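Local coordinates for DNR protein (Pseudomonas aeruginosa, PDB 2Z69) that probably senses nitric oxide through this domain, as part of a regulator of dissimilative nitrate respiration that probably acts as a DNA-binding transcription factor of the CRP family, at residues Q15-H18 with L19-P22; V46-Q49 with G50-A53. All blocks are in the same frame, centred on the assembly; numbering follows the deposited sequence.

Contact 1 of 2, residues Q15-H18 with L19-P22; sequences QSHH and LFEP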
loop_
_atom_site.group_PDB
_atom_site.type_symbol
_atom_site.label_atom_id
_atom_site.label_comp_id
_atom_site.label_asym_id
_atom_site.label_seq_id
_atom_site.Cartn_x
_atom_site.Cartn_y
_atom_site.Cartn_z
ATOM N N GLN B 15 -19.340 -11.629 -1.805
ATOM C CA GLN B 15 -18.335 -12.107 -2.739
ATOM C C GLN B 15 -18.245 -11.189 -3.965
ATOM O O GLN B 15 -17.225 -11.155 -4.651
ATOM C CB GLN B 15 -18.597 -13.578 -3.129
ATOM C CG GLN B 15 -17.409 -14.277 -3.766
ATOM C CD GLN B 15 -16.301 -14.660 -2.775
ATOM O OE1 GLN B 15 -16.360 -15.716 -2.133
ATOM N NE2 GLN B 15 -15.265 -13.825 -2.685
ATOM N N SER B 16 -19.301 -10.421 -4.222
ATOM C CA SER B 16 -19.315 -9.497 -5.370
ATOM C C SER B 16 -18.396 -8.297 -5.151
ATOM O O SER B 16 -17.810 -7.760 -6.093
ATOM C CB SER B 16 -20.740 -9.016 -5.676
ATOM O OG SER B 16 -21.396 -8.582 -4.499
ATOM N N HIS B 17 -18.271 -7.897 -3.900
ATOM C CA HIS B 17 -17.534 -6.713 -3.521
ATOM C C HIS B 17 -16.012 -6.910 -3.562
ATOM O O HIS B 17 -15.500 -7.885 -3.011
ATOM C CB HIS B 17 -17.966 -6.301 -2.110
ATOM C CG HIS B 17 -17.461 -4.956 -1.709
ATOM N ND1 HIS B 17 -16.153 -4.735 -1.348
ATOM C CD2 HIS B 17 -18.081 -3.758 -1.641
ATOM C CE1 HIS B 17 -15.984 -3.454 -1.071
ATOM N NE2 HIS B 17 -17.143 -2.840 -1.231
ATOM N N HIS B 18 -15.295 -5.963 -4.170
ATOM C CA HIS B 18 -13.832 -6.071 -4.372
ATOM C C HIS B 18 -12.976 -6.362 -3.124
ATOM O O HIS B 18 -11.854 -6.856 -3.266
ATOM C CB HIS B 18 -13.268 -4.828 -5.080
ATOM C CG HIS B 18 -13.360 -3.575 -4.264
ATOM N ND1 HIS B 18 -12.428 -3.240 -3.302
ATOM C CD2 HIS B 18 -14.293 -2.589 -4.242
ATOM C CE1 HIS B 18 -12.783 -2.102 -2.726
ATOM N NE2 HIS B 18 -13.901 -1.680 -3.289
ATOM N N LEU B 19 -13.475 -6.057 -1.919
ATOM C CA LEU B 19 -12.682 -6.302 -0.689
ATOM C C LEU B 19 -12.674 -7.760 -0.240
ATOM O O LEU B 19 -11.789 -8.187 0.529
ATOM C CB LEU B 19 -13.143 -5.402 0.469
ATOM C CG LEU B 19 -12.585 -3.980 0.445
ATOM C CD1 LEU B 19 -12.944 -3.223 1.700
ATOM C CD2 LEU B 19 -11.070 -3.966 0.220
ATOM N N PHE B 20 -13.666 -8.509 -0.722
ATOM C CA PHE B 20 -13.913 -9.878 -0.295
ATOM C C PHE B 20 -13.834 -10.828 -1.476
ATOM O O PHE B 20 -13.750 -12.034 -1.287
ATOM C CB PHE B 20 -15.289 -10.008 0.394
ATOM C CG PHE B 20 -15.544 -8.964 1.436
ATOM C CD1 PHE B 20 -16.230 -7.795 1.116
ATOM C CD2 PHE B 20 -15.073 -9.128 2.723
ATOM C CE1 PHE B 20 -16.465 -6.806 2.091
ATOM C CE2 PHE B 20 -15.279 -8.145 3.683
ATOM C CZ PHE B 20 -15.989 -6.989 3.367
ATOM N N GLU B 21 -13.867 -10.273 -2.688
ATOM C CA GLU B 21 -13.812 -11.064 -3.935
ATOM C C GLU B 21 -12.620 -12.033 -4.030
ATOM O O GLU B 21 -12.821 -13.234 -4.288
ATOM C CB GLU B 21 -13.877 -10.132 -5.165
ATOM C CG GLU B 21 -13.236 -10.678 -6.446
ATOM C CD GLU B 21 -13.989 -11.855 -7.025
ATOM O OE1 GLU B 21 -15.199 -11.980 -6.731
ATOM O OE2 GLU B 21 -13.372 -12.655 -7.770
ATOM N N PRO B 22 -11.375 -11.531 -3.831
ATOM C CA PRO B 22 -10.217 -12.435 -4.013
ATOM C C PRO B 22 -10.098 -13.520 -2.929
ATOM O O PRO B 22 -9.276 -14.443 -3.059
ATOM C CB PRO B 22 -9.010 -11.485 -3.970
ATOM C CG PRO B 22 -9.585 -10.073 -4.053
ATOM C CD PRO B 22 -10.947 -10.167 -3.463
#

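Contact 2 of 2, residues V46-Q49 with G50-A53; sequences VFRQ and GEPA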
loop_
_atom_site.group_PDB
_atom_site.type_symbol
_atom_site.label_atom_id
_atom_site.label_comp_id
_atom_site.label_asym_id
_atom_site.label_seq_id
_atom_site.Cartn_x
_atom_site.Cartn_y
_atom_site.Cartn_z
ATOM N N VAL B 46 -22.468 4.878 13.833
ATOM C CA VAL B 46 -21.751 3.609 13.592
ATOM C C VAL B 46 -20.431 3.654 14.417
ATOM O O VAL B 46 -20.081 2.712 15.082
ATOM C CB VAL B 46 -21.372 3.391 12.162
ATOM C CG1 VAL B 46 -20.888 1.948 11.984
ATOM C CG2 VAL B 46 -22.568 3.666 11.208
ATOM N N PHE B 47 -19.712 4.776 14.337
ATOM C CA PHE B 47 -18.592 5.036 15.217
ATOM C C PHE B 47 -18.431 6.554 15.282
ATOM O O PHE B 47 -19.018 7.277 14.447
ATOM C CB PHE B 47 -17.320 4.354 14.719
ATOM C CG PHE B 47 -16.974 4.646 13.257
ATOM C CD1 PHE B 47 -17.198 3.702 12.288
ATOM C CD2 PHE B 47 -16.350 5.847 12.885
ATOM C CE1 PHE B 47 -16.806 3.959 10.913
ATOM C CE2 PHE B 47 -15.988 6.101 11.569
ATOM C CZ PHE B 47 -16.222 5.137 10.583
ATOM N N ARG B 48 -17.728 7.009 16.314
ATOM C CA ARG B 48 -17.459 8.434 16.552
ATOM C C ARG B 48 -15.963 8.749 16.377
ATOM O O ARG B 48 -15.116 7.922 16.687
ATOM C CB ARG B 48 -17.930 8.861 17.955
ATOM C CG ARG B 48 -19.418 8.517 18.239
ATOM C CD ARG B 48 -19.755 8.678 19.757
ATOM N NE ARG B 48 -21.173 8.339 19.992
ATOM C CZ ARG B 48 -21.603 7.088 20.038
ATOM N NH1 ARG B 48 -20.723 6.100 19.901
ATOM N NH2 ARG B 48 -22.884 6.824 20.269
ATOM N N GLN B 49 -15.662 9.947 15.875
ATOM C CA GLN B 49 -14.309 10.362 15.684
ATOM C C GLN B 49 -13.620 10.267 17.052
ATOM O O GLN B 49 -14.200 10.655 18.051
ATOM C CB GLN B 49 -14.254 11.784 15.124
ATOM C CG GLN B 49 -12.795 12.414 15.132
ATOM C CD GLN B 49 -12.721 13.719 14.377
ATOM O OE1 GLN B 49 -13.664 14.087 13.659
ATOM N NE2 GLN B 49 -11.591 14.433 14.517
ATOM N N GLY B 50 -12.412 9.694 17.075
ATOM C CA GLY B 50 -11.582 9.646 18.288
ATOM C C GLY B 50 -11.752 8.355 19.070
ATOM O O GLY B 50 -11.056 8.120 20.032
ATOM N N GLU B 51 -12.687 7.525 18.652
ATOM C CA GLU B 51 -12.838 6.203 19.206
ATOM C C GLU B 51 -11.837 5.269 18.584
ATOM O O GLU B 51 -11.509 5.434 17.410
ATOM C CB GLU B 51 -14.241 5.669 18.892
ATOM C CG GLU B 51 -15.268 6.218 19.833
ATOM C CD GLU B 51 -16.688 5.733 19.493
ATOM O OE1 GLU B 51 -16.954 5.184 18.387
ATOM O OE2 GLU B 51 -17.539 5.917 20.373
ATOM N N PRO B 52 -11.402 4.238 19.343
ATOM C CA PRO B 52 -10.438 3.259 18.831
ATOM C C PRO B 52 -10.909 2.592 17.543
ATOM O O PRO B 52 -12.020 2.078 17.488
ATOM C CB PRO B 52 -10.307 2.256 19.997
ATOM C CG PRO B 52 -10.643 3.069 21.193
ATOM C CD PRO B 52 -11.777 3.931 20.738
ATOM N N ALA B 53 -10.092 2.632 16.494
ATOM C CA ALA B 53 -10.570 2.100 15.211
ATOM C C ALA B 53 -10.115 0.669 15.075
ATOM O O ALA B 53 -8.964 0.430 14.718
ATOM C CB ALA B 53 -10.046 2.924 14.050
#

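Contact 1 of 2, residues Q15-H18 with L19-P22
The backbone folds back on itself at His17, whose carbonyl O is gripped by two amides beyond the bend, Phe20 N at 3.0 Å and Glu21 N at 2.9 Å. The first comes in from above the carbonyl plane and the second lies closer to that plane, in a less straight bond. The imidazole of His17 makes a third bond: its ND1 accepts from Leu19 N at 3.0 Å, nearly straight at 169°, with the amide meeting the ring at its edge. Having CG anti to the backbone N (chi1 -169°) turns this ring toward the returning chain, where it also lies beside Leu19, His17 ND1 being 3.6 Å from Leu19 CB. Phe20 CD1 comes within 3.9 Å of His17 ND1, the two rings being inclined at 58°. At the start of the loop the Gln15 chain bends at chi2, bringing Gln15 NE2 to 2.7 Å from Phe20 O; the hydrogen bond of this NE2 is to Leu23 O. The loop joins helix 6-14 to helix 25-33. Phe20 packs on Leu28 and Leu31 of helix 25-33 and meets the ring of Phe114, Leu19 rests on Leu133 of helix 127-140, and His17, Leu19 and Phe20 all touch Thr86 of strand 86-87.

Contact 2 of 2, residues V46-Q49 with G50-A53
Arg48 and Glu51 face each other across a type II beta turn that runs from one to the other, at the end of strand 45-47 in the beta barrel of the cyclic nucleotide-binding domain. Glu51 N donates to Arg48 O at 3.1 Å, closing the turn. The Glu51 side chain then reaches back over the turn and uses both carboxylate oxygens. Glu51 OE1 takes Arg48 N at 2.9 Å, a nearly straight bond of 169° that reaches the oxygen from above the carboxylate plane. Glu51 OE2 receives the guanidinium, on its syn side, in a salt bridge to Arg48 NH1 of 3.2 Å. Backbone and side chain of one arginine are thus tied to a single carboxylate, a pairing that should limit the rotation of the acid. Glu51 runs extended beyond CG, which lets its carboxylate span the turn, and Arg48, extended from CG to NE, crosses the acid at a slant, with Arg48 CD 3.6 Å from Glu51 OE2. The guanidinium and carboxylate planes are inclined at 65°, so the bridge is not the flat, two-pronged kind.

Around this pair, the positive phi of Gly50 (95°) suits the third position of the turn, where a CB would clash with Gln49 O. Gln49 N is bonded to Thr102 OG1, and backbone bonds join Gly50 and Glu51 to Tyr99. Just before the turn, a classic beta bulge sets Val46 and Phe47 opposite the single residue Ala103. The Phe47 ring stacks on Tyr99 and packs on Leu151 of the second subunit, while Phe47 CB lies 3.8 Å from Glu51 OE1.

How the contacts relate
Contacts 1 and 2 follow one another along the chain and lie on opposite sides of its centre, their own centres about 25 Å apart and their nearest atoms about 12 Å apart, without touching. Contact 1 belongs to the helical part, in the loop between helices 6-14 and 25-33; contact 2 is a turn on the barrel. Strand 86-87 is touched from both: Thr86 by side chains of 15-18 and 19-22, and the neighbouring Phe87 by Val46 and Phe47. The two differ in their relation to the second subunit, which reaches Phe47 in contact 2 but neither segment of contact 1.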